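Long-range contacts in UTP-glucose-1-phosphate uridylyltransferase 2 (Trypanosoma brucei, PDB 3GUE), which probably catalyses the reversible transfer of a uridylyl group from UTP to alpha-D-glucose 1-phosphate, giving UDP-glucose and diphosphate: residues C247-S252 with S291-A296; D380-R385 with G429-L434; D411-H416 with T441-V446; F448-S453 with I470-V475. One frame throughout, in Å; residues are numbered along the deposited sequence.

In the fold
Interaction 2 is the buried contact, made by apolar side chains on each other and on helix backbone where helix 378-385 meets the loop 429-434. Interactions 3 and 4 pair successive parallel strands and turns further out, so backbone hydrogen bonds dominate, joined by a salt bridge in interaction 3. Interaction 4 is the most exposed, its centre about 32 Å from that of the chain; 1 and 3 are partly buried. Interaction 1 lies nearest the bound UDP-glucose, and a buried arginine gripping a helix-end carbonyl carries it. Interactions 2, 3 and 4 form one body: Leu382 packs on Leu412, Val446 on Ile470, and Ser433 N probably hydrogen-bonds to Val452 O. Interaction 1 touches none of them.

Interaction 1. Residues C247-S252 with S291-A296; sequences CRRTES and SFQNIA. With SO4 (sulfate ion), chain G.
Arg249 reaches the end of helix 289-292 and closes on one backbone atom, the carbonyl oxygen of Phe292. Both terminal nitrogens point at it end-on: NH1 lies 2.8 Å from Phe292 O, in the carbonyl plane, while NH2 approaches from above that plane. The oxygen sits in the guanidinium plane, shared by both N-H groups. A carbonyl at the end of even this short helix may be somewhat more negative, suiting a cationic partner. Ile295 lies over one face of the guanidinium, its CG2 3.7 Å from Arg249 CD. It also covers the following backbone, with CG2 3.5 Å from Thr250 O and CD1 3.7 Å from Glu251 N. Its CG1 takes the crowded position between backbone N and carbonyl carbon (chi1 69°), laying CD1 along the backbone and CG2 by the arginine.

The arginine chain is extended, CG anti to the backbone N (chi1 -156°), and further bonds fix the group's direction: NE donates to Asp253 O, and NH1 also to His298 O. Water bridges Arg249 O (2.8 Å) and Ile295 O (2.7 Å), donating to both. Away from Arg249, Ser291 OG and Asn294 ND2, with Lys297, hold a sulfate, probably from the crystallisation liquor.

The contact ties strand 242-248, paired with strand 300-309 in the mixed central sheet, to the end of helix 289-292, where Phe292 meets His258 near the UDP-glucose site.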
loop_
_atom_site.group_PDB
_atom_site.type_symbol
_atom_site.label_atom_id
_atom_site.label_comp_id
_atom_site.label_asym_id
_atom_site.label_seq_id
_atom_site.Cartn_x
_atom_site.Cartn_y
_atom_site.Cartn_z
ATOM N N CYS A 247 -9.160 -8.519 5.204
ATOM C CA CYS A 247 -9.388 -8.684 6.632
ATOM C C CYS A 247 -10.757 -8.120 7.022
ATOM O O CYS A 247 -11.273 -7.177 6.388
ATOM C CB CYS A 247 -8.277 -7.973 7.433
ATOM S SG CYS A 247 -6.594 -8.704 7.302
ATOM N N ARG A 248 -11.345 -8.696 8.066
ATOM C CA ARG A 248 -12.415 -8.037 8.795
ATOM C C ARG A 248 -11.882 -6.649 9.187
ATOM O O ARG A 248 -10.908 -6.510 9.947
ATOM C CB ARG A 248 -12.851 -8.887 10.014
ATOM C CG ARG A 248 -13.726 -8.176 11.061
ATOM C CD ARG A 248 -15.141 -7.949 10.564
ATOM N NE ARG A 248 -16.016 -7.342 11.573
ATOM C CZ ARG A 248 -17.303 -7.053 11.379
ATOM N NH1 ARG A 248 -17.878 -7.327 10.215
ATOM N NH2 ARG A 248 -18.025 -6.488 12.354
ATOM N N ARG A 249 -12.488 -5.630 8.590
ATOM C CA ARG A 249 -12.132 -4.258 8.847
ATOM C C ARG A 249 -12.241 -3.907 10.338
ATOM O O ARG A 249 -13.164 -4.350 11.010
ATOM C CB ARG A 249 -13.018 -3.329 8.029
ATOM C CG ARG A 249 -12.397 -1.964 7.754
ATOM C CD ARG A 249 -13.324 -1.196 6.853
ATOM N NE ARG A 249 -12.852 0.149 6.524
ATOM C CZ ARG A 249 -13.581 1.035 5.863
ATOM N NH1 ARG A 249 -14.807 0.709 5.443
ATOM N NH2 ARG A 249 -13.083 2.226 5.592
ATOM N N THR A 250 -11.278 -3.111 10.816
ATOM C CA THR A 250 -11.235 -2.585 12.185
ATOM C C THR A 250 -11.355 -1.062 12.150
ATOM O O THR A 250 -11.321 -0.445 11.080
ATOM C CB THR A 250 -9.905 -2.952 12.910
ATOM O OG1 THR A 250 -8.798 -2.362 12.212
ATOM C CG2 THR A 250 -9.708 -4.474 12.985
ATOM N N GLU A 251 -11.483 -0.449 13.322
ATOM C CA GLU A 251 -11.551 1.004 13.429
ATOM C C GLU A 251 -10.283 1.707 12.889
ATOM O O GLU A 251 -10.360 2.840 12.399
ATOM C CB GLU A 251 -11.817 1.391 14.881
ATOM C CG GLU A 251 -12.717 2.594 15.056
ATOM C CD GLU A 251 -12.622 3.200 16.448
ATOM O OE1 GLU A 251 -12.632 2.441 17.450
ATOM O OE2 GLU A 251 -12.537 4.448 16.540
ATOM N N SER A 252 -9.133 1.028 12.951
ATOM C CA SER A 252 -7.886 1.553 12.375
ATOM C C SER A 252 -7.818 1.548 10.823
ATOM O O SER A 252 -6.933 2.167 10.235
ATOM C CB SER A 252 -6.677 0.817 12.971
ATOM O OG SER A 252 -6.642 -0.534 12.557
ATOM N N SER A 291 -20.219 6.828 4.952
ATOM C CA SER A 291 -20.382 5.471 4.411
ATOM C C SER A 291 -19.032 4.754 4.193
ATOM O O SER A 291 -18.822 3.645 4.699
ATOM C CB SER A 291 -21.183 5.518 3.103
ATOM O OG SER A 291 -22.473 6.073 3.294
ATOM N N PHE A 292 -18.104 5.379 3.460
ATOM C CA PHE A 292 -16.809 4.733 3.211
ATOM C C PHE A 292 -16.194 4.248 4.525
ATOM O O PHE A 292 -15.505 3.220 4.533
ATOM C CB PHE A 292 -15.837 5.655 2.445
ATOM C CG PHE A 292 -14.483 5.028 2.139
ATOM C CD1 PHE A 292 -14.260 4.400 0.922
ATOM C CD2 PHE A 292 -13.421 5.113 3.065
ATOM C CE1 PHE A 292 -13.024 3.823 0.626
ATOM C CE2 PHE A 292 -12.174 4.569 2.780
ATOM C CZ PHE A 292 -11.966 3.911 1.552
ATOM N N GLN A 293 -16.476 4.980 5.613
ATOM C CA GLN A 293 -15.877 4.741 6.957
ATOM C C GLN A 293 -16.779 3.973 7.930
ATOM O O GLN A 293 -16.433 3.773 9.093
ATOM C CB GLN A 293 -15.379 6.047 7.600
ATOM C CG GLN A 293 -14.274 6.772 6.826
ATOM C CD GLN A 293 -12.918 6.082 6.914
ATOM O OE1 GLN A 293 -12.747 5.081 7.616
ATOM N NE2 GLN A 293 -11.933 6.653 6.240
ATOM N N ASN A 294 -17.924 3.523 7.439
ATOM C CA ASN A 294 -18.770 2.592 8.176
ATOM C C ASN A 294 -18.148 1.183 8.092
ATOM O O ASN A 294 -18.329 0.496 7.099
ATOM C CB ASN A 294 -20.177 2.626 7.568
ATOM C CG ASN A 294 -21.193 1.877 8.389
ATOM O OD1 ASN A 294 -20.863 0.932 9.097
ATOM N ND2 ASN A 294 -22.456 2.297 8.293
ATOM N N ILE A 295 -17.405 0.763 9.123
ATOM C CA ILE A 295 -16.652 -0.501 9.055
ATOM C C ILE A 295 -17.565 -1.730 9.170
ATOM O O ILE A 295 -17.150 -2.854 8.836
ATOM C CB ILE A 295 -15.507 -0.589 10.101
ATOM C CG1 ILE A 295 -16.074 -0.693 11.538
ATOM C CG2 ILE A 295 -14.500 0.578 9.927
ATOM C CD1 ILE A 295 -15.017 -1.032 12.575
ATOM N N ALA A 296 -18.801 -1.496 9.614
ATOM C CA ALA A 296 -19.777 -2.562 9.806
ATOM C C ALA A 296 -20.484 -2.873 8.486
ATOM O O ALA A 296 -20.777 -4.025 8.206
ATOM C CB ALA A 296 -20.779 -2.169 10.874
HETATM S S SO4 G . -24.430 4.552 5.911
HETATM O O1 SO4 G . -25.065 5.877 5.886
HETATM O O2 SO4 G . -25.372 3.577 6.464
HETATM O O3 SO4 G . -24.054 4.172 4.546
HETATM O O4 SO4 G . -23.210 4.640 6.711
HETATM O O HOH W 1 -15.905 -4.494 10.522
#

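Interaction 2. Residues D380-R385 with G429-L434; sequences DLLALR and GGVPSL
Apolar side-chain packing carries most of this contact, and Leu382 is its centre. With CG anti to the backbone N (chi1 170°), it extends toward the loop, where Leu382 CG meets Leu434 CD1 at 3.9 Å. Its CD1 branch lies 4.0 Å from Pro432 CD, the proline ring crossing the leucine at about a right angle, and 4.1 Å from Val431 CG1. Branched aliphatic groups suit this place because their methyls can mesh on several sides.

A second kind of contact sets methyl groups against the helix backbone. Val431 directs CG1 to the last turn, 4.1 Å from Leu382 O and 4.0 Å from Arg385 C, while Leu434 CD1 comes to 4.5 Å from Ala383 CA, the small alanine letting it approach.

Polar groups turn to other partners. Arg385 contributes its backbone and CB, and leads its guanidinium away to Gln100 O, whereas Ser433 OG and Leu434 N bond to the carboxylate of Asp387.

Helix 378-385 thus packs on the loop between helix 420-427 and strand 437-443. Phe423 and Val427 of helix 420-427 adjoin Leu382, strand 409-412 supplies Ile410, which touches Ala383 and Leu434, and Val454 of strand 453-455 touches Pro432.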
loop_
_atom_site.group_PDB
_atom_site.type_symbol
_atom_site.label_atom_id
_atom_site.label_comp_id
_atom_site.label_asym_id
_atom_site.label_seq_id
_atom_site.Cartn_x
_atom_site.Cartn_y
_atom_site.Cartn_z
ATOM N N ASP A 380 -0.172 4.951 12.106
ATOM C CA ASP A 380 0.128 3.545 11.860
ATOM C C ASP A 380 1.544 3.209 12.259
ATOM O O ASP A 380 1.806 2.132 12.857
ATOM C CB ASP A 380 -0.029 3.206 10.374
ATOM C CG ASP A 380 -1.474 3.210 9.874
ATOM O OD1 ASP A 380 -2.410 2.928 10.622
ATOM O OD2 ASP A 380 -1.673 3.491 8.670
ATOM N N LEU A 381 2.450 4.125 11.911
ATOM C CA LEU A 381 3.892 4.002 12.201
ATOM C C LEU A 381 4.175 3.958 13.683
ATOM O O LEU A 381 5.021 3.181 14.120
ATOM C CB LEU A 381 4.673 5.151 11.586
ATOM C CG LEU A 381 6.193 5.088 11.788
ATOM C CD1 LEU A 381 6.742 3.811 11.122
ATOM C CD2 LEU A 381 6.820 6.381 11.215
ATOM N N LEU A 382 3.504 4.845 14.429
ATOM C CA LEU A 382 3.506 4.823 15.880
ATOM C C LEU A 382 3.132 3.446 16.440
ATOM O O LEU A 382 3.808 2.948 17.376
ATOM C CB LEU A 382 2.544 5.894 16.446
ATOM C CG LEU A 382 2.216 5.907 17.950
ATOM C CD1 LEU A 382 3.504 5.990 18.782
ATOM C CD2 LEU A 382 1.270 7.090 18.287
ATOM N N ALA A 383 2.062 2.850 15.891
ATOM C CA ALA A 383 1.573 1.555 16.391
ATOM C C ALA A 383 2.598 0.459 16.079
ATOM O O ALA A 383 2.912 -0.357 16.955
ATOM C CB ALA A 383 0.189 1.186 15.818
ATOM N N LEU A 384 3.178 0.516 14.878
ATOM C CA LEU A 384 4.154 -0.487 14.464
ATOM C C LEU A 384 5.424 -0.456 15.302
ATOM O O LEU A 384 5.949 -1.524 15.720
ATOM C CB LEU A 384 4.512 -0.333 12.991
ATOM C CG LEU A 384 5.172 -1.571 12.361
ATOM C CD1 LEU A 384 4.239 -2.788 12.417
ATOM C CD2 LEU A 384 5.508 -1.279 10.936
ATOM N N ARG A 385 5.886 0.765 15.574
ATOM C CA ARG A 385 7.125 1.002 16.306
ATOM C C ARG A 385 6.937 0.617 17.769
ATOM O O ARG A 385 7.889 0.213 18.428
ATOM C CB ARG A 385 7.568 2.456 16.172
ATOM C CG ARG A 385 8.271 2.768 14.864
ATOM C CD ARG A 385 8.786 4.193 14.806
ATOM N NE ARG A 385 9.537 4.395 13.576
ATOM C CZ ARG A 385 10.093 5.543 13.203
ATOM N NH1 ARG A 385 9.979 6.627 13.968
ATOM N NH2 ARG A 385 10.764 5.593 12.058
ATOM N N GLY A 429 11.239 11.684 22.654
ATOM C CA GLY A 429 11.702 11.246 23.972
ATOM C C GLY A 429 11.229 9.861 24.353
ATOM O O GLY A 429 11.445 9.417 25.485
ATOM N N GLY A 430 10.570 9.182 23.410
ATOM C CA GLY A 430 10.078 7.832 23.643
ATOM C C GLY A 430 8.828 7.394 22.902
ATOM O O GLY A 430 7.829 8.116 22.827
ATOM N N VAL A 431 8.881 6.173 22.375
ATOM C CA VAL A 431 7.675 5.524 21.842
ATOM C C VAL A 431 6.973 4.906 23.052
ATOM O O VAL A 431 7.598 4.122 23.769
ATOM C CB VAL A 431 8.030 4.413 20.789
ATOM C CG1 VAL A 431 6.750 3.827 20.136
ATOM C CG2 VAL A 431 8.960 4.961 19.731
ATOM N N PRO A 432 5.689 5.264 23.298
ATOM C CA PRO A 432 4.959 4.708 24.442
ATOM C C PRO A 432 4.593 3.239 24.226
ATOM O O PRO A 432 4.569 2.771 23.085
ATOM C CB PRO A 432 3.687 5.583 24.506
ATOM C CG PRO A 432 3.443 5.935 23.049
ATOM C CD PRO A 432 4.849 6.198 22.525
ATOM N N SER A 433 4.348 2.523 25.327
ATOM C CA SER A 433 3.807 1.161 25.291
ATOM C C SER A 433 2.346 1.330 24.845
ATOM O O SER A 433 1.629 2.173 25.379
ATOM C CB SER A 433 3.922 0.511 26.685
ATOM O OG SER A 433 3.348 -0.789 26.796
ATOM N N LEU A 434 1.940 0.553 23.853
ATOM C CA LEU A 434 0.555 0.578 23.321
ATOM C C LEU A 434 -0.095 -0.807 23.217
ATOM O O LEU A 434 -1.184 -0.945 22.677
ATOM C CB LEU A 434 0.507 1.275 21.938
ATOM C CG LEU A 434 0.890 2.777 21.927
ATOM C CD1 LEU A 434 1.068 3.239 20.525
ATOM C CD2 LEU A 434 -0.163 3.655 22.627
#

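Interaction 3. Residues D411-H416 with T441-V446; sequences DLDGEH and TVRGLV
Thr441 opens the pairing opposite Asp411 in parallel register, its CA 3.3 Å from Asp411 O in a CA-H...O contact. Val442 supplies the ladder proper: its N donates to Asp411 O at 2.9 Å, nearly along the C=O axis, and its own O accepts from Asp413 N. On one face of the sheet Val442 lies alongside Leu412, Val442 CB 3.8 Å from Leu412 CD2.

Arg443 starts away from the partner strand but bends at chi2 (-67°) and folds back, its guanidinium forming a salt bridge with Asp411. NH2 stands 2.6 Å from Asp411 OD2, meeting it above the carboxylate plane; two weak bonds run from NH1 and NH2 to OD1, and the two flat groups are turned 67° apart. NH1 also donates to Val442 O, so that carbonyl serves two donors and the guanidinium is tied back to its own strand.

The strand ends at Arg443; Gly444 follows at positive phi, which glycine adopts readily, and Gly444 N donates 2.8 Å to Asp413 OD2, almost straight at 175° on its anti lone pair. Asp413 OD1 accepts from Glu415 N in an Asx turn, so one aspartate braces both segments. Leu445 then sets CG over the His416 ring face in a CH-pi contact.

Strand 409-412, helix 420-427 and strand 437-443 make a beta-alpha-beta unit opening the C-terminal parallel sheet, consistent with the left-handed beta-helix domain of this family.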
loop_
_atom_site.group_PDB
_atom_site.type_symbol
_atom_site.label_atom_id
_atom_site.label_comp_id
_atom_site.label_asym_id
_atom_site.label_seq_id
_atom_site.Cartn_x
_atom_site.Cartn_y
_atom_site.Cartn_z
ATOM N N ASP A 411 -5.634 8.190 16.699
ATOM C CA ASP A 411 -5.984 9.445 16.016
ATOM C C ASP A 411 -5.005 10.545 16.449
ATOM O O ASP A 411 -5.045 11.069 17.591
ATOM C CB ASP A 411 -7.444 9.841 16.282
ATOM C CG ASP A 411 -7.837 11.197 15.676
ATOM O OD1 ASP A 411 -7.041 11.878 15.005
ATOM O OD2 ASP A 411 -8.982 11.608 15.892
ATOM N N LEU A 412 -4.105 10.863 15.528
ATOM C CA LEU A 412 -3.093 11.887 15.776
ATOM C C LEU A 412 -3.504 13.172 15.013
ATOM O O LEU A 412 -3.757 13.123 13.806
ATOM C CB LEU A 412 -1.701 11.383 15.369
ATOM C CG LEU A 412 -1.007 10.216 16.129
ATOM C CD1 LEU A 412 0.405 9.933 15.624
ATOM C CD2 LEU A 412 -0.975 10.447 17.650
ATOM N N ASP A 413 -3.597 14.284 15.754
ATOM C CA ASP A 413 -3.913 15.619 15.251
ATOM C C ASP A 413 -3.260 15.866 13.877
ATOM O O ASP A 413 -2.017 15.892 13.752
ATOM C CB ASP A 413 -3.429 16.664 16.286
ATOM C CG ASP A 413 -3.953 18.048 16.029
ATOM O OD1 ASP A 413 -4.194 18.387 14.836
ATOM O OD2 ASP A 413 -4.087 18.826 17.019
ATOM N N GLY A 414 -4.099 16.017 12.849
ATOM C CA GLY A 414 -3.621 16.266 11.481
ATOM C C GLY A 414 -2.825 17.538 11.251
ATOM O O GLY A 414 -2.096 17.640 10.257
ATOM N N GLU A 415 -2.954 18.503 12.164
ATOM C CA GLU A 415 -2.211 19.776 12.101
ATOM C C GLU A 415 -0.776 19.654 12.644
ATOM O O GLU A 415 0.053 20.539 12.446
ATOM C CB GLU A 415 -2.958 20.858 12.890
ATOM C CG GLU A 415 -4.387 21.125 12.430
ATOM C CD GLU A 415 -5.076 22.212 13.241
ATOM O OE1 GLU A 415 -4.544 22.605 14.305
ATOM O OE2 GLU A 415 -6.152 22.694 12.817
ATOM N N HIS A 416 -0.497 18.552 13.341
ATOM C CA HIS A 416 0.784 18.391 14.031
ATOM C C HIS A 416 1.577 17.123 13.701
ATOM O O HIS A 416 2.815 17.124 13.805
ATOM C CB HIS A 416 0.585 18.465 15.552
ATOM C CG HIS A 416 0.064 19.782 16.028
ATOM N ND1 HIS A 416 -1.075 19.898 16.794
ATOM C CD2 HIS A 416 0.513 21.042 15.825
ATOM C CE1 HIS A 416 -1.301 21.177 17.051
ATOM N NE2 HIS A 416 -0.348 21.894 16.480
ATOM N N THR A 441 -6.029 9.137 21.329
ATOM C CA THR A 441 -6.286 10.358 20.601
ATOM C C THR A 441 -5.379 11.479 21.149
ATOM O O THR A 441 -5.320 11.717 22.368
ATOM C CB THR A 441 -7.817 10.716 20.652
ATOM O OG1 THR A 441 -8.554 9.676 19.986
ATOM C CG2 THR A 441 -8.119 12.033 19.972
ATOM N N VAL A 442 -4.671 12.147 20.240
ATOM C CA VAL A 442 -3.752 13.208 20.599
ATOM C C VAL A 442 -4.043 14.453 19.801
ATOM O O VAL A 442 -4.207 14.394 18.579
ATOM C CB VAL A 442 -2.287 12.776 20.403
ATOM C CG1 VAL A 442 -1.308 13.936 20.673
ATOM C CG2 VAL A 442 -1.988 11.539 21.293
ATOM N N ARG A 443 -4.117 15.573 20.521
ATOM C CA ARG A 443 -4.551 16.860 19.992
ATOM C C ARG A 443 -3.640 17.948 20.550
ATOM O O ARG A 443 -3.334 17.945 21.749
ATOM C CB ARG A 443 -6.003 17.166 20.407
ATOM C CG ARG A 443 -7.070 16.371 19.672
ATOM C CD ARG A 443 -7.100 16.770 18.194
ATOM N NE ARG A 443 -8.094 16.019 17.429
ATOM C CZ ARG A 443 -7.888 14.810 16.909
ATOM N NH1 ARG A 443 -6.718 14.191 17.061
ATOM N NH2 ARG A 443 -8.851 14.222 16.222
ATOM N N GLY A 444 -3.227 18.875 19.686
ATOM C CA GLY A 444 -2.257 19.905 20.058
ATOM C C GLY A 444 -0.836 19.358 20.098
ATOM O O GLY A 444 -0.580 18.194 19.689
ATOM N N LEU A 445 0.100 20.190 20.561
ATOM C CA LEU A 445 1.512 19.759 20.708
ATOM C C LEU A 445 1.768 18.914 21.971
ATOM O O LEU A 445 1.506 19.355 23.082
ATOM C CB LEU A 445 2.469 20.953 20.649
ATOM C CG LEU A 445 2.665 21.625 19.283
ATOM C CD1 LEU A 445 3.154 23.062 19.447
ATOM C CD2 LEU A 445 3.631 20.799 18.392
ATOM N N VAL A 446 2.310 17.710 21.772
ATOM C CA VAL A 446 2.453 16.702 22.829
ATOM C C VAL A 446 3.728 15.927 22.570
ATOM O O VAL A 446 4.080 15.636 21.417
ATOM C CB VAL A 446 1.197 15.741 22.907
ATOM C CG1 VAL A 446 1.455 14.493 23.718
ATOM C CG2 VAL A 446 -0.046 16.473 23.440
HETATM O O HOH W 2 -10.928 11.275 18.126
#

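Interaction 4. Residues F448-S453 with I470-V475; sequences FGADVS and IGSGRV. Unlike the reference sequence in segment 470-475: Ser472 (reference Asn).
Ile470 gives up the most surface here, and it serves two neighbours at once. Its backbone pairs in parallel with Phe448, their side chains lying side by side and pointing the same way, Ile470 CB 4.2 Å from Phe448 CD1. The next link follows from its carbonyl, as Gly449 N donates to Ile470 O at 3.1 Å. Glycine suits position 449 because a CB there would clash with Ser472 OG and crowd Ile470 O.

Val452 crosses Ile470 at about a right angle, its CG2 4.0 Å from Ile470 CG2. That same methyl rests 3.3 Å from Gly471 O, against the turn, while Val452 CA makes a CA-H...O contact with Arg474 O.

Ser453 restores the regular pairing, bridged in parallel with Val475, and its N donates 3.0 Å to Arg474 O, while its OG is engaged by Arg455.

Between these ends regular pairing is interrupted in both segments. Gly471 to Arg474 form a type II turn, closed by Arg474 N to Gly471 O. Gly473 has backbone angles (phi 85°) at which a CB would jam against the carbonyl O of Ser472, so glycine suits it. The turn is clasped to 448-453 twice: Gly473 N donates 2.7 Å to Ala450 O, and Ala450 N donates 3.0 Å to OG of Ser472, a residue that differs from the reference sequence.

The loops lie side by side, one joining strands 446-448 and 453-455, the other 468-470 and 475-477, consistent with corners of successive beta-helix coils, and Ile460 of strand 458-462 packs against both Phe448 and Ile470.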
loop_
_atom_site.group_PDB
_atom_site.type_symbol
_atom_site.label_atom_id
_atom_site.label_comp_id
_atom_site.label_asym_id
_atom_site.label_seq_id
_atom_site.Cartn_x
_atom_site.Cartn_y
_atom_site.Cartn_z
ATOM N N PHE A 448 5.824 12.582 24.244
ATOM C CA PHE A 448 6.103 11.438 25.125
ATOM C C PHE A 448 7.556 11.427 25.533
ATOM O O PHE A 448 8.430 11.727 24.723
ATOM C CB PHE A 448 5.785 10.097 24.444
ATOM C CG PHE A 448 4.321 9.845 24.264
ATOM C CD1 PHE A 448 3.520 9.486 25.355
ATOM C CD2 PHE A 448 3.734 9.980 23.011
ATOM C CE1 PHE A 448 2.152 9.263 25.195
ATOM C CE2 PHE A 448 2.345 9.754 22.828
ATOM C CZ PHE A 448 1.559 9.400 23.919
ATOM N N GLY A 449 7.791 11.096 26.802
ATOM C CA GLY A 449 9.107 10.750 27.297
ATOM C C GLY A 449 9.197 9.233 27.335
ATOM O O GLY A 449 8.526 8.543 26.557
ATOM N N ALA A 450 9.999 8.723 28.266
ATOM C CA ALA A 450 10.380 7.313 28.296
ATOM C C ALA A 450 9.468 6.425 29.158
ATOM O O ALA A 450 8.874 6.871 30.155
ATOM C CB ALA A 450 11.869 7.167 28.713
ATOM N N ASP A 451 9.346 5.175 28.716
ATOM C CA ASP A 451 8.570 4.110 29.378
ATOM C C ASP A 451 7.157 4.525 29.824
ATOM O O ASP A 451 6.668 4.108 30.870
ATOM C CB ASP A 451 9.399 3.475 30.504
ATOM C CG ASP A 451 10.786 3.047 30.027
ATOM O OD1 ASP A 451 11.009 1.838 29.794
ATOM O OD2 ASP A 451 11.652 3.931 29.854
ATOM N N VAL A 452 6.514 5.357 29.016
ATOM C CA VAL A 452 5.096 5.677 29.176
ATOM C C VAL A 452 4.220 4.494 28.757
ATOM O O VAL A 452 4.411 3.910 27.708
ATOM C CB VAL A 452 4.726 6.973 28.408
ATOM C CG1 VAL A 452 3.231 7.219 28.418
ATOM C CG2 VAL A 452 5.444 8.158 29.046
ATOM N N SER A 453 3.265 4.134 29.608
ATOM C CA SER A 453 2.379 3.009 29.343
ATOM C C SER A 453 0.988 3.544 29.019
ATOM O O SER A 453 0.384 4.237 29.838
ATOM C CB SER A 453 2.360 2.064 30.561
ATOM O OG SER A 453 1.290 1.130 30.508
ATOM N N ILE A 470 4.826 14.424 28.411
ATOM C CA ILE A 470 4.321 13.335 29.234
ATOM C C ILE A 470 5.512 12.687 29.955
ATOM O O ILE A 470 6.329 11.994 29.342
ATOM C CB ILE A 470 3.450 12.299 28.423
ATOM C CG1 ILE A 470 2.352 12.997 27.591
ATOM C CG2 ILE A 470 2.866 11.233 29.362
ATOM C CD1 ILE A 470 1.339 13.874 28.406
ATOM N N GLY A 471 5.605 12.939 31.254
ATOM C CA GLY A 471 6.723 12.464 32.081
ATOM C C GLY A 471 7.079 11.001 31.864
ATOM O O GLY A 471 6.209 10.163 31.601
ATOM N N SER A 472 8.363 10.691 31.966
ATOM C CA SER A 472 8.834 9.309 31.856
ATOM C C SER A 472 8.218 8.399 32.944
ATOM O O SER A 472 8.129 8.774 34.104
ATOM C CB SER A 472 10.367 9.273 31.875
ATOM O OG SER A 472 10.902 10.050 30.805
ATOM N N GLY A 473 7.731 7.229 32.544
ATOM C CA GLY A 473 7.123 6.283 33.482
ATOM C C GLY A 473 5.650 6.538 33.768
ATOM O O GLY A 473 5.025 5.779 34.505
ATOM N N ARG A 474 5.096 7.613 33.203
ATOM C CA ARG A 474 3.652 7.919 33.322
ATOM C C ARG A 474 2.778 6.772 32.805
ATOM O O ARG A 474 2.958 6.294 31.687
ATOM C CB ARG A 474 3.315 9.201 32.552
ATOM C CG ARG A 474 1.849 9.618 32.585
ATOM C CD ARG A 474 1.556 10.511 33.770
ATOM N NE ARG A 474 0.146 10.909 33.838
ATOM C CZ ARG A 474 -0.336 12.058 33.374
ATOM N NH1 ARG A 474 0.468 12.954 32.804
ATOM N NH2 ARG A 474 -1.626 12.314 33.482
ATOM N N VAL A 475 1.854 6.323 33.641
ATOM C CA VAL A 475 0.818 5.366 33.226
ATOM C C VAL A 475 -0.471 6.140 32.907
ATOM O O VAL A 475 -1.044 6.815 33.770
ATOM C CB VAL A 475 0.510 4.290 34.329
ATOM C CG1 VAL A 475 -0.634 3.368 33.862
ATOM C CG2 VAL A 475 1.748 3.486 34.696
HETATM O O HOH W 3 5.046 3.049 32.697
#